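Local coordinates for protein Pab-dependent poly(a)-specific ribonuclease subunit PAN2 (Neurospora crassa, PDB 4CZW) that probably shortens mRNA poly(A) tails, releasing 5'-AMP, as catalytic subunit of the Pan2-Pan3 deadenylation complex, here through its pseudo-protease and exonuclease domains, at residues D90-Q93 / S99-A102; T152-T157 / P170-L175; R199-F204 / Q256-F261; P289-I294 / D307-H312; V326-N331 / L378-A383. All coordinates share one frame; numbering follows the deposited sequence.

How the contacts relate
From the N terminus the five contacts follow one another in series, none nesting in or crossing another, and all belong to the USP-like domain. Contact 1 closes the short turn from helix 81-94 to strand 99-100, near the middle of the chain. Contact 2 closes a loop over helix 158-163, beside the first zinc site. Contact 3 reaches across strand 183-190 within the four-stranded sheet that leads to the second zinc. Contact 4 lays helix 306-314 on strand 291-297, and contact 5 brings the loop before strand 385-394 against strand 321-334. Strands 291-297 and 321-334 are neighbours, so contacts 4 and 5 share a sheet, their nearest atoms about 5 Å apart.

Contact 1: D90-Q93 / S99-A102; sequences DMLQ and SCHA
Met-91, modelled as selenomethionine, reaches from the helix toward Cys-100 and His-101. Its CB lies 4.3 Å from Cys-100 SG, a loose apolar contact at the root of the side chain. CG sits beside the backbone N (chi1 -69°) and the chain runs straight on to SE, which comes 4.2 Å from His-101 O. There the third torsion bends the chain (chi3 -61°) and carries the terminal methyl over, CE closing to 3.3 Å from that same His-101 O. This carbonyl is also hydrogen-bonded by Asn-559 ND2, a side chain of the exonuclease part, and Met-91 touches both Asn-559 and Gln-561. The selenium end thus lies where the two domains of the chain meet. Helix 81-94 and strand 99-100 belong to the USP-like domain; the strand pairs in parallel with strand 40-41 through backbone bonds of Cys-100 to Gly-40 and Glu-42. From that strand Cys-100 points its thiol back at the helix, SG standing 3.6 Å from Met-91 O. Leu-92 approaches the same cysteine with one branch, CD2 lying 4.1 Å from Cys-100 SG and equally near its CB. Leu-92 also packs on Gln-55 and His-58 of helix 51-58, which by its sequence probably corresponds to the helix that carries the catalytic cysteine in active ubiquitin-specific proteases.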
# COMPACT_ATOMS: atom_id res chain seq x y z
N ASP A 90 -2.40 -4.14 4.00
CA ASP A 90 -2.51 -5.38 4.74
C ASP A 90 -1.14 -5.82 5.26
O ASP A 90 -1.02 -6.32 6.37
CB ASP A 90 -3.12 -6.48 3.86
CG ASP A 90 -3.62 -7.66 4.67
OD1 ASP A 90 -3.96 -7.46 5.86
OD2 ASP A 90 -3.68 -8.78 4.11
N MSE A 91 -0.11 -5.61 4.44
CA MSE A 91 1.25 -5.96 4.83
C MSE A 91 1.75 -5.07 5.96
O MSE A 91 2.48 -5.53 6.84
CB MSE A 91 2.20 -5.87 3.63
CG MSE A 91 1.96 -6.92 2.57
SE MSE A 91 3.34 -6.94 1.20
CE MSE A 91 3.12 -5.14 0.49
N LEU A 92 1.36 -3.80 5.93
CA LEU A 92 1.80 -2.84 6.94
C LEU A 92 1.13 -3.07 8.29
O LEU A 92 1.63 -2.63 9.32
CB LEU A 92 1.54 -1.41 6.46
CG LEU A 92 2.36 -0.96 5.24
CD1 LEU A 92 2.00 0.46 4.85
CD2 LEU A 92 3.85 -1.09 5.52
N GLN A 93 -0.01 -3.76 8.27
CA GLN A 93 -0.74 -4.04 9.51
C GLN A 93 -0.49 -5.47 9.99
O GLN A 93 -0.68 -5.78 11.16
CB GLN A 93 -2.23 -3.78 9.33
CG GLN A 93 -2.93 -4.73 8.37
CD GLN A 93 -4.40 -4.41 8.20
OE1 GLN A 93 -4.89 -3.41 8.71
NE2 GLN A 93 -5.12 -5.28 7.48
N SER A 99 10.58 -4.14 8.10
CA SER A 99 10.37 -3.51 6.80
C SER A 99 9.46 -4.29 5.87
O SER A 99 9.37 -5.51 5.93
CB SER A 99 11.72 -3.28 6.11
OG SER A 99 12.31 -4.51 5.73
N CYS A 100 8.77 -3.55 5.01
CA CYS A 100 7.98 -4.13 3.93
C CYS A 100 8.45 -3.53 2.61
O CYS A 100 9.37 -2.72 2.58
CB CYS A 100 6.48 -3.88 4.13
SG CYS A 100 5.77 -4.66 5.60
N HIS A 101 7.81 -3.93 1.51
CA HIS A 101 8.09 -3.32 0.22
C HIS A 101 6.88 -3.43 -0.70
O HIS A 101 6.11 -4.40 -0.62
CB HIS A 101 9.32 -3.96 -0.44
CG HIS A 101 9.12 -5.38 -0.86
ND1 HIS A 101 8.83 -5.73 -2.17
CD2 HIS A 101 9.18 -6.54 -0.16
CE1 HIS A 101 8.72 -7.05 -2.25
NE2 HIS A 101 8.92 -7.56 -1.05
N ALA A 102 6.70 -2.43 -1.56
CA ALA A 102 5.53 -2.37 -2.43
C ALA A 102 5.90 -2.60 -3.89
O ALA A 102 5.52 -1.82 -4.76
CB ALA A 102 4.83 -1.03 -2.26

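Contact 2: T152-T157 / P170-L175; sequences TPPIST and PNPLDL
Thr-157, Pro-154 and three residues of 170-175 meet through van der Waals contact, with no hydrogen bond between the two segments. Pro-154 and Pro-172 touch by the corners of their rings, CD of Pro-154 lying 3.7 Å from CG of Pro-172, with the rings set aslant. Thr-157 turns its methyl to Leu-175: CG2 of the threonine is 3.7 Å from CD2 of the leucine, and the threonine CB is just as near. On its other branch, chi1 of 62° sets the hydroxyl between the backbone N and the carbonyl carbon, where OG1 lies 3.8 Å from Pro-170 CD, the threonine and the proline ring lying alongside and pointing opposite ways. Pro-154, Thr-157, Pro-172 and Leu-175 all rest on Tyr-149 of helix 130-149. This corner of the USP-like domain adjoins its first zinc site: the side chain of Pro-154 is about 5 Å from that of His-70, which binds zinc together with Cys-75, Cys-80 and Cys-83.

Within 170-175 the hydrogen bonds hold the start of the helix. Asn-171 is the N-cap of helix 172-180, its OD1 accepting from Asp-174 N at 3.2 Å (162° at the hydrogen), with the donor well above the carbonyl plane. One residue on, Leu-175 N bonds to Asn-171 O. In the other segment, Ser-156 OG is hydrogen-bonded to Asp-404 OD2 and Glu-158 N.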
# COMPACT_ATOMS: atom_id res chain seq x y z
N THR A 152 -16.80 -2.64 -8.54
CA THR A 152 -17.50 -3.77 -7.95
C THR A 152 -17.90 -3.43 -6.51
O THR A 152 -17.13 -2.78 -5.79
CB THR A 152 -16.64 -5.05 -7.97
OG1 THR A 152 -17.28 -6.09 -7.21
CG2 THR A 152 -15.26 -4.79 -7.39
N PRO A 153 -19.10 -3.85 -6.09
CA PRO A 153 -19.61 -3.56 -4.75
C PRO A 153 -18.67 -4.03 -3.64
O PRO A 153 -18.33 -5.21 -3.60
CB PRO A 153 -20.93 -4.34 -4.70
CG PRO A 153 -21.36 -4.43 -6.12
CD PRO A 153 -20.09 -4.57 -6.91
N PRO A 154 -18.25 -3.11 -2.76
CA PRO A 154 -17.36 -3.45 -1.64
C PRO A 154 -18.03 -4.41 -0.66
O PRO A 154 -19.26 -4.50 -0.64
CB PRO A 154 -17.09 -2.09 -0.99
CG PRO A 154 -18.26 -1.25 -1.37
CD PRO A 154 -18.63 -1.69 -2.76
N ILE A 155 -17.22 -5.10 0.13
CA ILE A 155 -17.73 -6.08 1.09
C ILE A 155 -18.66 -5.42 2.11
O ILE A 155 -19.69 -5.98 2.47
CB ILE A 155 -16.58 -6.79 1.83
CG1 ILE A 155 -15.67 -7.51 0.83
CG2 ILE A 155 -17.12 -7.78 2.85
CD1 ILE A 155 -16.37 -8.61 0.06
N SER A 156 -18.29 -4.23 2.56
CA SER A 156 -19.08 -3.54 3.57
C SER A 156 -18.90 -2.02 3.53
O SER A 156 -17.79 -1.52 3.43
CB SER A 156 -18.73 -4.06 4.96
OG SER A 156 -19.49 -3.40 5.96
N THR A 157 -20.02 -1.31 3.59
CA THR A 157 -20.02 0.14 3.72
C THR A 157 -20.59 0.52 5.07
O THR A 157 -21.12 1.62 5.25
CB THR A 157 -20.83 0.82 2.60
OG1 THR A 157 -22.20 0.42 2.69
CG2 THR A 157 -20.28 0.44 1.23
N PRO A 170 -25.50 3.13 2.00
CA PRO A 170 -25.24 3.98 0.83
C PRO A 170 -24.67 3.20 -0.35
O PRO A 170 -24.06 2.15 -0.15
CB PRO A 170 -24.22 4.99 1.36
CG PRO A 170 -23.49 4.24 2.42
CD PRO A 170 -24.52 3.36 3.07
N ASN A 171 -24.87 3.71 -1.56
CA ASN A 171 -24.30 3.10 -2.75
C ASN A 171 -22.90 3.65 -3.00
O ASN A 171 -22.62 4.81 -2.70
CB ASN A 171 -25.20 3.34 -3.97
CG ASN A 171 -25.25 4.79 -4.39
OD1 ASN A 171 -24.46 5.23 -5.23
ND2 ASN A 171 -26.17 5.55 -3.81
N PRO A 172 -22.00 2.81 -3.55
CA PRO A 172 -20.59 3.14 -3.78
C PRO A 172 -20.34 4.48 -4.47
O PRO A 172 -19.40 5.18 -4.09
CB PRO A 172 -20.11 1.98 -4.66
CG PRO A 172 -20.95 0.84 -4.24
CD PRO A 172 -22.30 1.42 -3.93
N LEU A 173 -21.15 4.82 -5.47
CA LEU A 173 -20.94 6.04 -6.24
C LEU A 173 -21.06 7.29 -5.36
O LEU A 173 -20.20 8.17 -5.40
CB LEU A 173 -21.93 6.12 -7.40
CG LEU A 173 -21.66 7.15 -8.50
CD1 LEU A 173 -22.14 6.62 -9.85
CD2 LEU A 173 -22.33 8.49 -8.20
N ASP A 174 -22.12 7.35 -4.57
CA ASP A 174 -22.34 8.48 -3.68
C ASP A 174 -21.34 8.48 -2.53
O ASP A 174 -20.92 9.54 -2.06
CB ASP A 174 -23.77 8.46 -3.11
CG ASP A 174 -24.82 8.41 -4.20
OD1 ASP A 174 -24.53 8.85 -5.33
OD2 ASP A 174 -25.94 7.93 -3.92
N LEU A 175 -20.94 7.29 -2.10
CA LEU A 175 -20.07 7.14 -0.95
C LEU A 175 -18.64 7.59 -1.25
O LEU A 175 -18.07 8.39 -0.51
CB LEU A 175 -20.06 5.70 -0.46
CG LEU A 175 -19.39 5.50 0.89
CD1 LEU A 175 -20.05 6.41 1.91
CD2 LEU A 175 -19.45 4.05 1.33

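Contact 3: R199-F204 / Q256-F261; sequences RTATTF and QRKIIF
Lys-258 lies fully stretched and spans the gap to Thr-203, the two side chains crossing at a slant. Its CG leaves on the far side from the backbone N (chi1 -173°), and the torsions beyond are all extended, giving the chain the full reach it needs. At the end of it, NZ donates a hydrogen bond of 3.1 Å to Thr-203 OG1. The threonine offers that oxygen by placing it beside its own backbone N (chi1 -59°), while its CG2 takes the position opposite that N. CE, one atom back along the lysine, passes 4.4 Å from Ala-201 CB, so the alanine methyl flanks the last methylene. Ala-201 and Lys-258 are the pair whose CA atoms are nearest across the two segments, at 8.2 Å, too far for neighbouring strands. Strand 183-190 runs between them, and its Tyr-186 touches both Ala-201 and Lys-258. With the lysine cut back to an alanine, the Thr-203 hydroxyl would probably lose this donor and Ala-201 would be left without the CE methylene beside it. The backbones hold their places through other neighbours: Arg-199 bonds to Tyr-186, Arg-257 to Gln-187 and Lys-258 to Asn-237. The bridge thus runs across one strand of a four-stranded antiparallel sheet whose far end carries the zinc bound by Cys-190, Cys-193, Cys-245 and Cys-248, consistent with the zinc-binding fingers of ubiquitin-specific proteases.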
# COMPACT_ATOMS: atom_id res chain seq x y z
N ARG A 199 -20.73 25.46 -14.84
CA ARG A 199 -19.70 24.58 -15.38
C ARG A 199 -19.26 23.59 -14.30
O ARG A 199 -18.84 23.99 -13.21
CB ARG A 199 -18.50 25.39 -15.88
CG ARG A 199 -17.37 24.52 -16.42
CD ARG A 199 -16.18 25.35 -16.87
NE ARG A 199 -15.07 24.51 -17.33
CZ ARG A 199 -13.91 24.98 -17.77
NH1 ARG A 199 -13.69 26.28 -17.81
NH2 ARG A 199 -12.96 24.14 -18.17
N THR A 200 -19.37 22.30 -14.61
CA THR A 200 -19.07 21.26 -13.64
C THR A 200 -17.60 21.25 -13.23
O THR A 200 -16.72 21.58 -14.02
CB THR A 200 -19.44 19.87 -14.18
OG1 THR A 200 -18.74 19.63 -15.41
CG2 THR A 200 -20.94 19.78 -14.44
N ALA A 201 -17.34 20.86 -11.98
CA ALA A 201 -15.98 20.83 -11.45
C ALA A 201 -15.72 19.56 -10.66
O ALA A 201 -16.48 19.21 -9.75
CB ALA A 201 -15.73 22.05 -10.58
N THR A 202 -14.64 18.86 -11.01
CA THR A 202 -14.25 17.64 -10.31
C THR A 202 -12.93 17.85 -9.57
O THR A 202 -11.94 18.26 -10.16
CB THR A 202 -14.10 16.46 -11.29
OG1 THR A 202 -15.34 16.25 -11.98
CG2 THR A 202 -13.73 15.19 -10.54
N THR A 203 -12.93 17.56 -8.28
CA THR A 203 -11.75 17.76 -7.45
C THR A 203 -11.53 16.62 -6.47
O THR A 203 -12.33 16.41 -5.56
CB THR A 203 -11.83 19.09 -6.67
OG1 THR A 203 -11.97 20.18 -7.59
CG2 THR A 203 -10.58 19.28 -5.83
N PHE A 204 -10.43 15.89 -6.65
CA PHE A 204 -10.04 14.84 -5.71
C PHE A 204 -9.03 15.37 -4.70
O PHE A 204 -9.13 15.11 -3.50
CB PHE A 204 -9.47 13.63 -6.45
CG PHE A 204 -10.48 12.88 -7.27
CD1 PHE A 204 -11.44 12.10 -6.66
CD2 PHE A 204 -10.45 12.95 -8.65
CE1 PHE A 204 -12.37 11.40 -7.42
CE2 PHE A 204 -11.37 12.26 -9.41
CZ PHE A 204 -12.33 11.48 -8.79
N GLN A 256 -16.63 34.34 -12.67
CA GLN A 256 -16.64 32.90 -12.43
C GLN A 256 -16.21 32.58 -11.01
O GLN A 256 -15.08 32.85 -10.62
CB GLN A 256 -15.73 32.20 -13.44
CG GLN A 256 -16.06 32.52 -14.88
CD GLN A 256 -14.83 32.52 -15.78
OE1 GLN A 256 -13.73 32.22 -15.33
NE2 GLN A 256 -15.03 32.87 -17.04
N ARG A 257 -17.12 31.99 -10.24
CA ARG A 257 -16.82 31.63 -8.86
C ARG A 257 -17.11 30.16 -8.60
O ARG A 257 -18.13 29.63 -9.04
CB ARG A 257 -17.63 32.50 -7.89
CG ARG A 257 -17.61 33.98 -8.24
CD ARG A 257 -18.13 34.83 -7.10
NE ARG A 257 -18.26 36.23 -7.48
CZ ARG A 257 -18.40 37.23 -6.62
NH1 ARG A 257 -18.41 36.99 -5.31
NH2 ARG A 257 -18.52 38.48 -7.06
N LYS A 258 -16.19 29.49 -7.91
CA LYS A 258 -16.36 28.08 -7.59
C LYS A 258 -17.29 27.90 -6.40
O LYS A 258 -16.90 28.10 -5.25
CB LYS A 258 -15.00 27.43 -7.31
CG LYS A 258 -15.06 25.92 -7.14
CD LYS A 258 -13.67 25.31 -7.05
CE LYS A 258 -13.74 23.79 -7.04
NZ LYS A 258 -12.38 23.17 -7.04
N ILE A 259 -18.53 27.52 -6.68
CA ILE A 259 -19.52 27.30 -5.64
C ILE A 259 -19.31 25.93 -4.99
O ILE A 259 -19.49 24.90 -5.63
CB ILE A 259 -20.96 27.38 -6.19
CG1 ILE A 259 -21.13 28.65 -7.03
CG2 ILE A 259 -21.97 27.34 -5.06
CD1 ILE A 259 -20.88 29.93 -6.26
N ILE A 260 -18.95 25.94 -3.72
CA ILE A 260 -18.61 24.71 -3.01
C ILE A 260 -19.78 24.17 -2.19
O ILE A 260 -20.34 24.87 -1.35
CB ILE A 260 -17.39 24.92 -2.09
CG1 ILE A 260 -16.20 25.42 -2.90
CG2 ILE A 260 -17.05 23.64 -1.34
CD1 ILE A 260 -14.96 25.71 -2.08
N PHE A 261 -20.14 22.92 -2.45
CA PHE A 261 -21.27 22.29 -1.78
C PHE A 261 -20.82 21.41 -0.61
O PHE A 261 -21.30 21.56 0.51
CB PHE A 261 -22.08 21.45 -2.77
CG PHE A 261 -22.60 22.24 -3.94
CD1 PHE A 261 -23.16 23.50 -3.75
CD2 PHE A 261 -22.52 21.74 -5.23
CE1 PHE A 261 -23.64 24.23 -4.82
CE2 PHE A 261 -22.99 22.47 -6.30
CZ PHE A 261 -23.55 23.71 -6.10

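Contact 4: P289-I294 / D307-H312; sequences PEEIGI and DDLKLH
Leu-309 sends its CG away from the backbone N and beside the carbonyl carbon (chi1 173°), and a chi2 of 58° spreads the two methyls over the backbone of Glu-291, Ile-292 and Gly-293. CD1 comes down on the glycine, 3.6 Å from Gly-293 CA. The other branch lies further back along the strand, with CD2 3.8 Å from Ile-292 C and 3.9 Å from Glu-291 O. Because Gly-293 has no side chain, the leucine can sit directly on the main chain, where a beta carbon would point at CD1. Glu-291 lies alongside with its CG 4.4 Å from Leu-309 CD2, while its OE2 goes to a salt bridge with Lys-395. Shortening Leu-309 to a serine is likely to open a gap over Gly-293 and lose most of the hold of the helix on this strand. Tyr-304 and Ile-320 also touch the leucine, and the Tyr-304 ring stacks with that of His-312. The short helix and strand segments cross at 46°, their axes 8.6 Å apart: helix 306-314 is laid over the antiparallel hairpin of strands 291-297 and 300-305 that precedes it, at the edge of the mixed sheet of the USP-like domain.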
# COMPACT_ATOMS: atom_id res chain seq x y z
N PRO A 289 -1.50 23.44 11.99
CA PRO A 289 -2.32 22.91 13.08
C PRO A 289 -2.62 21.43 12.89
O PRO A 289 -2.77 20.97 11.76
CB PRO A 289 -3.60 23.75 12.98
CG PRO A 289 -3.71 24.06 11.53
CD PRO A 289 -2.29 24.21 11.02
N GLU A 290 -2.70 20.69 13.99
CA GLU A 290 -3.04 19.28 13.93
C GLU A 290 -4.55 19.09 13.89
O GLU A 290 -5.05 17.97 13.77
CB GLU A 290 -2.45 18.51 15.11
CG GLU A 290 -2.99 18.94 16.46
CD GLU A 290 -2.75 17.91 17.54
OE1 GLU A 290 -3.11 16.73 17.34
OE2 GLU A 290 -2.19 18.27 18.60
N GLU A 291 -5.28 20.20 13.99
CA GLU A 291 -6.73 20.15 14.04
C GLU A 291 -7.35 21.40 13.42
O GLU A 291 -7.01 22.53 13.79
CB GLU A 291 -7.20 19.99 15.49
CG GLU A 291 -8.60 19.43 15.64
CD GLU A 291 -8.94 19.11 17.08
OE1 GLU A 291 -8.73 19.98 17.95
OE2 GLU A 291 -9.41 17.98 17.34
N ILE A 292 -8.26 21.20 12.47
CA ILE A 292 -8.95 22.31 11.82
C ILE A 292 -10.45 22.07 11.77
O ILE A 292 -10.92 20.93 11.82
CB ILE A 292 -8.44 22.55 10.39
CG1 ILE A 292 -8.61 21.29 9.54
CG2 ILE A 292 -6.98 22.99 10.40
CD1 ILE A 292 -8.15 21.45 8.11
N GLY A 293 -11.21 23.16 11.68
CA GLY A 293 -12.65 23.08 11.52
C GLY A 293 -13.09 23.86 10.30
O GLY A 293 -12.68 25.01 10.11
N ILE A 294 -13.91 23.24 9.45
CA ILE A 294 -14.32 23.87 8.20
C ILE A 294 -15.83 24.07 8.11
O ILE A 294 -16.61 23.15 8.38
CB ILE A 294 -13.84 23.04 6.99
CG1 ILE A 294 -12.32 22.85 7.03
CG2 ILE A 294 -14.24 23.72 5.69
CD1 ILE A 294 -11.76 22.07 5.86
N ASP A 307 -7.23 28.38 19.17
CA ASP A 307 -8.25 28.86 20.09
C ASP A 307 -9.44 29.43 19.34
O ASP A 307 -10.57 29.41 19.84
CB ASP A 307 -7.67 29.91 21.04
CG ASP A 307 -6.54 29.37 21.89
OD1 ASP A 307 -6.53 28.15 22.16
OD2 ASP A 307 -5.67 30.16 22.30
N ASP A 308 -9.19 29.95 18.15
CA ASP A 308 -10.24 30.49 17.30
C ASP A 308 -11.24 29.40 16.92
O ASP A 308 -12.43 29.65 16.77
CB ASP A 308 -9.65 31.13 16.04
CG ASP A 308 -10.70 31.79 15.17
OD1 ASP A 308 -11.70 32.28 15.71
OD2 ASP A 308 -10.51 31.82 13.93
N LEU A 309 -10.72 28.18 16.77
CA LEU A 309 -11.56 27.03 16.47
C LEU A 309 -12.38 26.61 17.68
O LEU A 309 -13.56 26.28 17.56
CB LEU A 309 -10.69 25.86 15.99
CG LEU A 309 -11.41 24.52 15.79
CD1 LEU A 309 -12.54 24.67 14.78
CD2 LEU A 309 -10.43 23.44 15.35
N LYS A 310 -11.74 26.63 18.85
CA LYS A 310 -12.40 26.26 20.10
C LYS A 310 -13.56 27.20 20.42
O LYS A 310 -14.58 26.78 20.96
CB LYS A 310 -11.40 26.25 21.25
CG LYS A 310 -10.21 25.32 21.05
CD LYS A 310 -9.25 25.40 22.23
CE LYS A 310 -8.04 24.50 22.02
NZ LYS A 310 -7.09 24.58 23.16
N LEU A 311 -13.38 28.47 20.08
CA LEU A 311 -14.40 29.49 20.34
C LEU A 311 -15.64 29.26 19.49
O LEU A 311 -16.77 29.34 20.00
CB LEU A 311 -13.83 30.89 20.09
CG LEU A 311 -14.74 32.07 20.43
CD1 LEU A 311 -15.10 32.05 21.91
CD2 LEU A 311 -14.09 33.38 20.05
N HIS A 312 -15.44 28.98 18.21
CA HIS A 312 -16.55 28.74 17.29
C HIS A 312 -17.31 27.47 17.65
O HIS A 312 -18.52 27.39 17.46
CB HIS A 312 -16.04 28.65 15.85
CG HIS A 312 -15.88 29.98 15.18
ND1 HIS A 312 -14.96 30.92 15.59
CD2 HIS A 312 -16.54 30.53 14.13
CE1 HIS A 312 -15.06 31.99 14.82
NE2 HIS A 312 -16.00 31.78 13.93

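Contact 5: V326-N331 / L378-A383; sequences VGTVVN and LTFNAA
Phe-380 meets Thr-328 and Val-330 with the far end of its ring. CE1 of the phenylalanine is 4.3 Å from Val-330 CG2, and this methyl lies near the ring plane, at the edge. The neighbouring CZ is 4.4 Å from Thr-328 CG2, which comes in obliquely. The contact belongs to the large mixed sheet of the USP-like domain, where strand 321-334 pairs antiparallel with strand 385-394 on one hand and 339-347 on the other. Thr-328 and Val-330, two apart on the strand, put their side chains on one face of it, toward the loop, whereas Val-329 between them packs against Val-134 of helix 130-149. Phe-380 has CG beside its backbone N and opposite the carbonyl carbon (chi1 -59°), a turn that swings the ring from the loop in over the sheet. With Val-330 CA and Phe-380 CA 9.1 Å apart, the ring spans the distance.

Further out, Pro-387 of strand 385-394 touches both Phe-380 and Thr-328, and Leu-288 also lies against the phenylalanine. Val-330 leans on Lys-385 and Val-343, and the amine of Lys-385 is hydrogen-bonded to Thr-379 O, tying the loop to the strand that follows. Beyond the phenylalanine, Asn-381 gives ND2 to Ser-4 O and forms an Asx turn, its OD1 accepting from Ala-383 N at 2.8 Å with 159° at the hydrogen.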
# COMPACT_ATOMS: atom_id res chain seq x y z
N VAL A 326 -3.54 13.69 9.89
CA VAL A 326 -3.03 12.32 9.90
C VAL A 326 -1.51 12.29 9.77
O VAL A 326 -0.82 11.70 10.59
CB VAL A 326 -3.65 11.48 8.76
CG1 VAL A 326 -3.01 10.10 8.72
CG2 VAL A 326 -5.15 11.37 8.95
N GLY A 327 -1.00 12.94 8.72
CA GLY A 327 0.43 12.96 8.48
C GLY A 327 0.84 13.93 7.39
O GLY A 327 0.03 14.70 6.88
N THR A 328 2.12 13.88 7.02
CA THR A 328 2.66 14.79 6.02
C THR A 328 3.76 14.14 5.19
O THR A 328 4.71 13.57 5.73
CB THR A 328 3.23 16.06 6.68
OG1 THR A 328 2.21 16.72 7.44
CG2 THR A 328 3.77 17.02 5.62
N VAL A 329 3.63 14.22 3.87
CA VAL A 329 4.71 13.82 2.97
C VAL A 329 5.71 14.96 2.89
O VAL A 329 5.39 16.06 2.43
CB VAL A 329 4.19 13.47 1.56
CG1 VAL A 329 5.36 13.25 0.61
CG2 VAL A 329 3.30 12.25 1.61
N VAL A 330 6.94 14.70 3.34
CA VAL A 330 7.93 15.76 3.49
C VAL A 330 9.11 15.60 2.53
O VAL A 330 9.68 14.52 2.40
CB VAL A 330 8.48 15.80 4.93
CG1 VAL A 330 9.50 16.91 5.09
CG2 VAL A 330 7.33 15.98 5.92
N ASN A 331 9.46 16.70 1.85
CA ASN A 331 10.63 16.71 0.98
C ASN A 331 11.88 17.07 1.76
O ASN A 331 11.92 18.07 2.47
CB ASN A 331 10.42 17.70 -0.17
CG ASN A 331 11.56 17.66 -1.18
OD1 ASN A 331 11.54 16.87 -2.12
ND2 ASN A 331 12.54 18.53 -0.99
N LEU A 378 5.81 18.73 13.46
CA LEU A 378 5.19 19.96 12.98
C LEU A 378 6.21 21.09 12.84
O LEU A 378 5.84 22.26 12.76
CB LEU A 378 4.06 20.38 13.92
CG LEU A 378 2.92 19.37 14.09
CD1 LEU A 378 1.85 19.90 15.03
CD2 LEU A 378 2.33 18.99 12.74
N THR A 379 7.49 20.72 12.82
CA THR A 379 8.56 21.69 12.61
C THR A 379 9.13 21.54 11.20
O THR A 379 9.45 20.43 10.77
CB THR A 379 9.69 21.53 13.64
OG1 THR A 379 9.15 21.64 14.96
CG2 THR A 379 10.75 22.61 13.44
N PHE A 380 9.26 22.65 10.49
CA PHE A 380 9.80 22.63 9.14
C PHE A 380 10.96 23.60 8.99
O PHE A 380 11.05 24.60 9.70
CB PHE A 380 8.69 22.95 8.12
CG PHE A 380 7.54 21.99 8.16
CD1 PHE A 380 7.65 20.73 7.59
CD2 PHE A 380 6.35 22.34 8.78
CE1 PHE A 380 6.59 19.84 7.63
CE2 PHE A 380 5.29 21.45 8.81
CZ PHE A 380 5.41 20.20 8.24
N ASN A 381 11.86 23.29 8.06
CA ASN A 381 13.08 24.07 7.87
C ASN A 381 13.18 24.57 6.43
O ASN A 381 13.12 23.79 5.49
CB ASN A 381 14.30 23.24 8.24
CG ASN A 381 15.56 24.07 8.41
OD1 ASN A 381 15.87 24.93 7.59
ND2 ASN A 381 16.29 23.82 9.50
N ALA A 382 13.34 25.88 6.27
CA ALA A 382 13.38 26.50 4.95
C ALA A 382 14.60 26.06 4.13
O ALA A 382 14.65 26.26 2.92
CB ALA A 382 13.37 28.02 5.08
N ALA A 383 15.57 25.45 4.81
CA ALA A 383 16.81 25.05 4.16
C ALA A 383 16.73 23.67 3.51
O ALA A 383 17.32 23.44 2.46
CB ALA A 383 17.95 25.09 5.16